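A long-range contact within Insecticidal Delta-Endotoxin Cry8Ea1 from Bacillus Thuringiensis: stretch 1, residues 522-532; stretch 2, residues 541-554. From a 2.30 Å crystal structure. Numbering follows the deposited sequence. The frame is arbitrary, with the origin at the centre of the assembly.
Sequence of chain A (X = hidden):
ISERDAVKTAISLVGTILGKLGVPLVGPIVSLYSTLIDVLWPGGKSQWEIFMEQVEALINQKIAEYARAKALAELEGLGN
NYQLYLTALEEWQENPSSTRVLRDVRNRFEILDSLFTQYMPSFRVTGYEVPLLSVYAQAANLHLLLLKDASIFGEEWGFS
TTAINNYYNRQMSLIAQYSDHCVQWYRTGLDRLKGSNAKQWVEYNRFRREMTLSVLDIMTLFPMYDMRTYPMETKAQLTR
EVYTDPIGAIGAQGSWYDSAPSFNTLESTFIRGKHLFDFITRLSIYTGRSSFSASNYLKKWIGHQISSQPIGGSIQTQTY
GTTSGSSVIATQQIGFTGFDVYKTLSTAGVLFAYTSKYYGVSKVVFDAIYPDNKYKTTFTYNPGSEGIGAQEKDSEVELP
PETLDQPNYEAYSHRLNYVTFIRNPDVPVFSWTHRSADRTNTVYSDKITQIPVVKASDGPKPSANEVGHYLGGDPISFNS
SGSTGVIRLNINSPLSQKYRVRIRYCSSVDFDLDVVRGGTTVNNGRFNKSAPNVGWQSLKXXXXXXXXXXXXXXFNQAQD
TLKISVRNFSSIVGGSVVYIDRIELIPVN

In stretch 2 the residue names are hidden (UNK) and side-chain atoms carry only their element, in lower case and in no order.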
ATOM      1  N   VAL A 522       9.522  29.903  -1.646  1.00 27.96           N
ATOM      2  CA  VAL A 522      10.445  29.818  -0.528  1.00 26.07           C
ATOM      3  C   VAL A 522      11.752  29.102  -0.902  1.00 26.05           C
ATOM      4  O   VAL A 522      12.754  29.211  -0.187  1.00 26.44           O
ATOM      5  CB  VAL A 522       9.783  29.168   0.742  1.00 26.91           C
ATOM      6  CG1 VAL A 522       8.865  30.182   1.469  1.00 23.25           C
ATOM      7  CG2 VAL A 522       9.069  27.804   0.411  1.00 23.34           C
ATOM      8  N   ASN A 523      11.742  28.384  -2.026  1.00 24.70           N
ATOM      9  CA  ASN A 523      12.898  27.642  -2.509  1.00 23.74           C
ATOM     10  C   ASN A 523      12.853  27.633  -4.030  1.00 23.97           C
ATOM     11  O   ASN A 523      11.778  27.569  -4.603  1.00 24.10           O
ATOM     12  CB  ASN A 523      12.918  26.192  -1.999  1.00 22.80           C
ATOM     13  CG  ASN A 523      13.118  26.072  -0.497  1.00 21.90           C
ATOM     14  OD1 ASN A 523      14.155  26.466   0.037  1.00 24.89           O
ATOM     15  ND2 ASN A 523      12.151  25.486   0.188  1.00 17.49           N
ATOM     16  N   ASN A 524      14.002  27.754  -4.683  1.00 25.23           N
ATOM     17  CA  ASN A 524      14.078  27.622  -6.174  1.00 25.92           C
ATOM     18  C   ASN A 524      15.438  27.048  -6.539  1.00 24.40           C
ATOM     19  O   ASN A 524      16.435  27.381  -5.901  1.00 23.57           O
ATOM     20  CB  ASN A 524      13.858  28.956  -6.958  1.00 26.44           C
ATOM     21  CG  ASN A 524      13.623  28.720  -8.526  1.00 30.15           C
ATOM     22  OD1 ASN A 524      12.467  28.592  -8.957  1.00 37.65           O
ATOM     23  ND2 ASN A 524      14.714  28.636  -9.347  1.00 32.57           N
ATOM     24  N   GLY A 525      15.477  26.197  -7.558  1.00 23.57           N
ATOM     25  CA  GLY A 525      16.748  25.640  -7.979  1.00 23.08           C
ATOM     26  C   GLY A 525      16.641  24.848  -9.238  1.00 22.58           C
ATOM     27  O   GLY A 525      15.548  24.573  -9.698  1.00 23.13           O
ATOM     28  N   ARG A 526      17.787  24.464  -9.778  1.00 22.08           N
ATOM     29  CA  ARG A 526      17.851  23.607 -10.934  1.00 22.45           C
ATOM     30  C   ARG A 526      18.233  22.207 -10.500  1.00 22.57           C
ATOM     31  O   ARG A 526      19.057  22.043  -9.603  1.00 22.69           O
ATOM     32  CB  ARG A 526      18.881  24.116 -11.939  1.00 22.35           C
ATOM     33  CG  ARG A 526      18.913  23.263 -13.195  1.00 23.40           C
ATOM     34  CD  ARG A 526      18.931  24.177 -14.356  1.00 24.94           C
ATOM     35  NE  ARG A 526      18.823  23.496 -15.645  1.00 24.29           N
ATOM     36  CZ  ARG A 526      17.746  23.582 -16.404  1.00 21.51           C
ATOM     37  NH1 ARG A 526      16.696  24.258 -15.965  1.00 20.40           N
ATOM     38  NH2 ARG A 526      17.705  22.971 -17.565  1.00 22.70           N
ATOM     39  N   PHE A 527      17.631  21.195 -11.136  1.00 22.56           N
ATOM     40  CA  PHE A 527      17.924  19.824 -10.796  1.00 22.40           C
ATOM     41  C   PHE A 527      18.184  19.030 -12.036  1.00 23.04           C
ATOM     42  O   PHE A 527      17.706  19.362 -13.112  1.00 23.65           O
ATOM     43  CB  PHE A 527      16.810  19.248  -9.905  1.00 22.23           C
ATOM     44  CG  PHE A 527      16.639  20.024  -8.639  1.00 20.36           C
ATOM     45  CD1 PHE A 527      15.755  21.114  -8.590  1.00 18.61           C
ATOM     46  CD2 PHE A 527      17.447  19.735  -7.529  1.00 17.41           C
ATOM     47  CE1 PHE A 527      15.647  21.885  -7.431  1.00 19.64           C
ATOM     48  CE2 PHE A 527      17.361  20.498  -6.384  1.00 18.93           C
ATOM     49  CZ  PHE A 527      16.465  21.577  -6.316  1.00 20.80           C
ATOM     50  N   ASN A 528      18.992  17.998 -11.888  1.00 23.90           N
ATOM     51  CA  ASN A 528      19.495  17.270 -13.030  1.00 24.24           C
ATOM     52  C   ASN A 528      18.684  16.019 -13.308  1.00 24.09           C
ATOM     53  O   ASN A 528      17.978  15.512 -12.445  1.00 24.10           O
ATOM     54  CB  ASN A 528      20.973  16.925 -12.812  1.00 25.86           C
ATOM     55  CG  ASN A 528      21.896  18.157 -12.894  1.00 25.66           C
ATOM     56  OD1 ASN A 528      21.616  19.112 -13.609  1.00 27.57           O
ATOM     57  ND2 ASN A 528      23.017  18.095 -12.204  1.00 29.36           N
ATOM     58  N   LYS A 529      18.778  15.543 -14.534  1.00 23.83           N
ATOM     59  CA  LYS A 529      18.032  14.395 -14.966  1.00 24.09           C
ATOM     60  C   LYS A 529      18.574  13.149 -14.270  1.00 23.57           C
ATOM     61  O   LYS A 529      19.746  13.106 -13.917  1.00 23.48           O
ATOM     62  CB  LYS A 529      18.091  14.257 -16.490  1.00 23.78           C
ATOM     63  CG  LYS A 529      19.399  13.815 -17.073  1.00 26.75           C
ATOM     64  CD  LYS A 529      19.229  13.651 -18.590  1.00 30.35           C
ATOM     65  CE  LYS A 529      20.218  12.662 -19.142  1.00 36.30           C
ATOM     66  NZ  LYS A 529      19.759  12.019 -20.431  1.00 39.11           N
ATOM     67  N   SER A 530      17.726  12.144 -14.112  1.00 22.93           N
ATOM     68  CA  SER A 530      18.033  11.011 -13.244  1.00 23.60           C
ATOM     69  C   SER A 530      17.814   9.724 -14.013  1.00 24.04           C
ATOM     70  O   SER A 530      18.054   8.631 -13.491  1.00 24.17           O
ATOM     71  CB  SER A 530      17.106  11.031 -12.025  1.00 23.17           C
ATOM     72  OG  SER A 530      15.802  10.726 -12.471  1.00 20.09           O
ATOM     73  N   ALA A 531      17.325   9.855 -15.247  1.00 24.87           N
ATOM     74  CA  ALA A 531      16.922   8.686 -16.007  1.00 25.44           C
ATOM     75  C   ALA A 531      17.152   8.927 -17.474  1.00 26.29           C
ATOM     76  O   ALA A 531      17.121  10.068 -17.906  1.00 26.33           O
ATOM     77  CB  ALA A 531      15.455   8.361 -15.746  1.00 24.90           C
ATOM     78  N   PRO A 532      17.365   7.847 -18.256  1.00 27.64           N
ATOM     79  CA  PRO A 532      17.393   8.084 -19.714  1.00 28.25           C
ATOM     80  C   PRO A 532      15.977   8.319 -20.259  1.00 28.64           C
ATOM     81  O   PRO A 532      14.991   8.188 -19.518  1.00 29.15           O
ATOM     82  CB  PRO A 532      18.015   6.793 -20.276  1.00 27.03           C
ATOM     83  CG  PRO A 532      17.647   5.727 -19.260  1.00 27.04           C
ATOM     84  CD  PRO A 532      17.595   6.414 -17.915  1.00 27.71           C
ATOM     85  N   UNK A 541      14.712   1.527  -9.516  1.00 23.93           N
ATOM     86  CA  UNK A 541      14.939   2.194  -8.237  1.00 23.71           C
ATOM     87  C   UNK A 541      15.943   3.366  -8.322  1.00 24.17           C
ATOM     88  O   UNK A 541      15.638   4.454  -7.865  1.00 22.52           O
ATOM     89  c   UNK A 541      15.380   1.211  -7.142  1.00 23.75           C
ATOM     90  c   UNK A 541      15.500   1.928  -5.830  1.00 23.06           C
ATOM     91  c   UNK A 541      15.694   3.410  -3.441  1.00 24.96           C
ATOM     92  o   UNK A 541      15.795   4.097  -2.255  1.00 25.00           O
ATOM     93  c   UNK A 541      16.844   3.199  -4.220  1.00 22.24           C
ATOM     94  c   UNK A 541      16.731   2.461  -5.412  1.00 25.11           C
ATOM     95  c   UNK A 541      14.454   2.914  -3.843  1.00 23.92           C
ATOM     96  c   UNK A 541      14.363   2.179  -5.045  1.00 23.78           C
ATOM     97  N   UNK A 542      17.122   3.121  -8.911  1.00 25.42           N
ATOM     98  CA  UNK A 542      18.204   4.131  -9.058  1.00 28.21           C
ATOM     99  C   UNK A 542      17.836   5.439  -9.819  1.00 27.28           C
ATOM    100  O   UNK A 542      18.510   6.459  -9.658  1.00 26.88           O
ATOM    101  o   UNK A 542      21.314   1.991 -11.296  1.00 39.66           O
ATOM    102  o   UNK A 542      20.463   2.935 -13.147  1.00 37.98           O
ATOM    103  c   UNK A 542      19.422   3.502  -9.726  1.00 27.78           C
ATOM    104  c   UNK A 542      20.392   2.616 -11.921  1.00 33.78           C
ATOM    105  c   UNK A 542      19.127   3.034 -11.149  1.00 31.83           C
ATOM    106  N   UNK A 543      16.783   5.387 -10.637  1.00 26.64           N
ATOM    107  CA  UNK A 543      16.262   6.551 -11.326  1.00 26.60           C
ATOM    108  C   UNK A 543      15.462   7.495 -10.423  1.00 27.08           C
ATOM    109  O   UNK A 543      15.016   8.542 -10.875  1.00 27.14           O
ATOM    110  c   UNK A 543      16.153   5.249 -13.532  1.00 25.52           C
ATOM    111  n   UNK A 543      15.566   4.120 -13.890  1.00 19.80           N
ATOM    112  c   UNK A 543      15.390   6.123 -12.520  1.00 26.34           C
ATOM    113  o   UNK A 543      17.244   5.609 -13.995  1.00 23.69           O
ATOM    114  N   UNK A 544      15.291   7.161  -9.149  1.00 27.47           N
ATOM    115  CA  UNK A 544      14.674   8.127  -8.211  1.00 28.41           C
ATOM    116  C   UNK A 544      15.691   8.886  -7.409  1.00 28.54           C
ATOM    117  O   UNK A 544      16.625   8.283  -6.890  1.00 29.06           O
ATOM    118  c   UNK A 544      12.560   5.553  -8.539  1.00 28.83           C
ATOM    119  c   UNK A 544      13.670   7.412  -7.321  1.00 29.05           C
ATOM    120  c   UNK A 544      10.447   5.916  -9.660  1.00 30.23           C
ATOM    121  c   UNK A 544      11.476   7.702  -8.476  1.00 28.81           C
ATOM    122  c   UNK A 544      12.535   6.865  -8.104  1.00 29.83           C
ATOM    123  c   UNK A 544      11.521   5.065  -9.308  1.00 33.56           C
ATOM    124  c   UNK A 544      10.441   7.229  -9.240  1.00 29.03           C
ATOM    125  N   UNK A 545      15.545  10.214  -7.344  1.00 28.57           N
ATOM    126  CA  UNK A 545      16.531  11.052  -6.653  1.00 28.34           C
ATOM    127  C   UNK A 545      15.835  12.153  -5.877  1.00 27.64           C
ATOM    128  O   UNK A 545      14.644  12.374  -6.047  1.00 26.99           O
ATOM    129  c   UNK A 545      19.797  10.871  -8.616  1.00 35.72           C
ATOM    130  c   UNK A 545      20.547   9.611  -9.071  1.00 36.20           C
ATOM    131  c   UNK A 545      18.288  10.623  -8.524  1.00 32.29           C
ATOM    132  c   UNK A 545      17.537  11.666  -7.649  1.00 29.88           C
ATOM    133  n   UNK A 545      20.076   9.072 -10.438  1.00 41.30           N
ATOM    134  N   UNK A 546      16.601  12.858  -5.054  1.00 26.32           N
ATOM    135  CA  UNK A 546      16.094  13.966  -4.263  1.00 25.27           C
ATOM    136  C   UNK A 546      16.494  15.322  -4.835  1.00 24.61           C
ATOM    137  O   UNK A 546      17.636  15.534  -5.209  1.00 23.43           O
ATOM    138  c   UNK A 546      15.528  10.957  -0.574  1.00 26.20           C
ATOM    139  c   UNK A 546      14.155  11.229  -0.392  1.00 23.48           C
ATOM    140  c   UNK A 546      15.741  12.944  -1.966  1.00 25.21           C
ATOM    141  c   UNK A 546      14.378  13.202  -1.765  1.00 23.90           C
ATOM    142  c   UNK A 546      16.571  13.864  -2.807  1.00 24.75           C
ATOM    143  c   UNK A 546      16.317  11.827  -1.358  1.00 26.65           C
ATOM    144  c   UNK A 546      13.581  12.351  -0.989  1.00 23.57           C
ATOM    145  N   UNK A 547      15.514  16.209  -4.941  1.00 23.89           N
ATOM    146  CA  UNK A 547      15.757  17.626  -5.078  1.00 23.73           C
ATOM    147  C   UNK A 547      15.709  18.188  -3.658  1.00 23.93           C
ATOM    148  O   UNK A 547      14.628  18.302  -3.072  1.00 23.62           O
ATOM    149  c   UNK A 547      14.698  18.268  -5.953  1.00 23.54           C
ATOM    150  N   UNK A 548      16.885  18.526  -3.118  1.00 23.26           N
ATOM    151  CA  UNK A 548      17.041  18.909  -1.725  1.00 22.99           C
ATOM    152  C   UNK A 548      17.535  20.362  -1.582  1.00 23.87           C
ATOM    153  O   UNK A 548      18.473  20.797  -2.253  1.00 23.81           O
ATOM    154  o   UNK A 548      18.096  18.214   0.376  1.00 23.33           O
ATOM    155  c   UNK A 548      17.981  17.928  -1.013  1.00 22.53           C
ATOM    156  N   UNK A 549      16.856  21.104  -0.710  1.00 24.55           N
ATOM    157  CA  UNK A 549      17.187  22.464  -0.377  1.00 24.74           C
ATOM    158  C   UNK A 549      17.615  22.494   1.084  1.00 25.40           C
ATOM    159  O   UNK A 549      17.011  21.803   1.914  1.00 25.14           O
ATOM    160  c   UNK A 549      15.322  24.299  -4.157  1.00 24.10           C
ATOM    161  c   UNK A 549      14.201  22.672  -2.153  1.00 20.27           C
ATOM    162  c   UNK A 549      14.161  23.541  -4.425  1.00 22.38           C
ATOM    163  c   UNK A 549      13.610  22.728  -3.415  1.00 20.03           C
ATOM    164  c   UNK A 549      15.916  24.233  -2.868  1.00 23.82           C
ATOM    165  c   UNK A 549      15.960  23.357  -0.492  1.00 24.27           C
ATOM    166  c   UNK A 549      15.358  23.411  -1.863  1.00 24.93           C
ATOM    167  N   UNK A 550      18.601  23.345   1.378  1.00 25.73           N
ATOM    168  CA  UNK A 550      19.099  23.583   2.723  1.00 27.42           C
ATOM    169  C   UNK A 550      18.517  24.854   3.326  1.00 27.59           C
ATOM    170  O   UNK A 550      18.394  24.948   4.535  1.00 27.93           O
ATOM    171  o   UNK A 550      21.119  24.617   1.808  1.00 31.25           O
ATOM    172  c   UNK A 550      20.638  23.648   2.739  1.00 27.56           C
ATOM    173  N   UNK A 551      18.162  25.819   2.483  1.00 27.69           N
ATOM    174  CA  UNK A 551      17.487  27.060   2.910  1.00 27.76           C
ATOM    175  C   UNK A 551      16.096  26.774   3.530  1.00 27.32           C
ATOM    176  O   UNK A 551      15.176  26.377   2.825  1.00 26.47           O
ATOM    177  o   UNK A 551      18.648  28.300   1.147  1.00 29.22           O
ATOM    178  c   UNK A 551      16.703  29.389   2.083  1.00 27.93           C
ATOM    179  c   UNK A 551      17.352  28.052   1.696  1.00 27.69           C
ATOM    180  N   UNK A 552      15.943  26.991   4.855  1.00 27.66           N
ATOM    181  CA  UNK A 552      14.675  26.666   5.485  1.00 27.54           C
ATOM    182  C   UNK A 552      13.626  27.773   5.293  1.00 28.17           C
ATOM    183  O   UNK A 552      13.874  28.762   4.577  1.00 28.80           O
ATOM    184  c   UNK A 552      15.051  26.516   6.945  1.00 27.42           C
ATOM    185  c   UNK A 552      16.136  27.549   7.138  1.00 29.21           C
ATOM    186  c   UNK A 552      16.911  27.557   5.820  1.00 27.95           C
ATOM    187  N   UNK A 553      12.456  27.581   5.909  1.00 27.01           N
ATOM    188  CA  UNK A 553      11.368  28.537   5.911  1.00 25.74           C
ATOM    189  C   UNK A 553      10.434  28.104   7.036  1.00 25.89           C
ATOM    190  O   UNK A 553      10.576  27.006   7.586  1.00 25.82           O
ATOM    191  c   UNK A 553       9.880  25.010   3.333  1.00 25.15           C
ATOM    192  c   UNK A 553      10.522  26.175   3.590  1.00 23.69           C
ATOM    193  c   UNK A 553       9.894  27.200   4.293  1.00 27.32           C
ATOM    194  c   UNK A 553       8.580  27.000   4.714  1.00 26.15           C
ATOM    195  c   UNK A 553       7.928  25.800   4.445  1.00 26.73           C
ATOM    196  c   UNK A 553       8.582  24.816   3.764  1.00 26.89           C
ATOM    197  c   UNK A 553      10.627  28.523   4.585  1.00 25.67           C
ATOM    198  N   UNK A 554       9.494  28.980   7.379  1.00 25.46           N
ATOM    199  CA  UNK A 554       8.415  28.658   8.298  1.00 25.66           C
ATOM    200  C   UNK A 554       7.062  28.719   7.562  1.00 25.14           C
ATOM    201  O   UNK A 554       6.926  29.417   6.557  1.00 24.29           O
ATOM    202  o   UNK A 554       8.270  30.963   8.959  1.00 26.32           O
ATOM    203  c   UNK A 554       8.384  29.643   9.481  1.00 25.44           C
ATOM    204  c   UNK A 554       9.659  29.550  10.294  1.00 25.14           C
TER
HETATM  205  O   HOH W   1      12.998  29.896   2.285  1.00 32.92           O

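Position 541 carries one carbon leading to a ring of six carbons that bears a single oxygen, and it lies out of reach of stretch 1; a phenol of this kind is tyrosine, Y541. At 542 three carbons run in a row and the third holds two oxygens, the carboxylate of a glutamate. E542 sits in the middle of a short 3-10 segment, 541-543, and its side chain makes no contact with stretch 1.

At 543 two carbons, the second carrying one oxygen and one nitrogen, lie beside S530, A531 and P532: an asparagine, N543. Its backbone does much of the work here: S530 OG donates a hydrogen bond to N543 O at 2.8 Å, and N543 CA approaches S530 O at 3.5 Å in a CA-H...O contact.

Position 544 shows one carbon and a plain six-carbon ring, which makes it phenylalanine; F544 points away from stretch 1, and its N donates to Y541 O at 3.0 Å. At 545 four carbons in a row ending in nitrogen lie against S530: a lysine, K545. Its CG is 3.7 Å from S530 CB, while its NZ turns back to donate to E542 O at 3.1 Å.

Another single carbon with an unsubstituted six-carbon ring stands at 546, again phenylalanine, and F546 points away. At 547 a lone carbon sits over one face of the F527 ring, 3.5 Å from its centroid; one carbon means alanine, and A547 CB makes a CH-pi contact there. Position 548 has one carbon followed by one oxygen, a serine, and S548 directs its CB away while its backbone N lies 3.8 Å from F527 CE2.

At 549 a carbon bears a six-carbon ring without oxygen. One face of this ring receives N523 CB, 3.5 Å from the centroid and almost on the normal, and its edge meets the backbone of N524 and G525. This is phenylalanine F549, whose CZ comes within 3.6 Å of F527 CZ.

Position 550, one carbon and then one oxygen, is a serine, and S550 points away. At 551 a carbon turned toward N523 carries one oxygen and one carbon: a threonine, T551. Three carbons closing onto the backbone nitrogen make 552 a proline, P552, whose O shares a water with V522 O. The carbon and six-carbon ring at 553, with V522 CG2 over one face, belong to phenylalanine F553. At 554 a carbon bearing one oxygen and one carbon gives threonine T554, which points away.

The two stretches run nearly antiparallel and bury 660 Å² together. Aromatic packing dominates: the edge of F527 is offset toward the face of F549, with centroids 5.4 Å apart and planes at 87°, while A547, N523 and V522 cover ring faces. The hydrogen bond from S530 anchors one end, and the water, donating to V522 O at 2.6 Å and P552 O at 2.7 Å, bridges the other.

Stretch 2 (541-554) YENFKFASFSTPFT
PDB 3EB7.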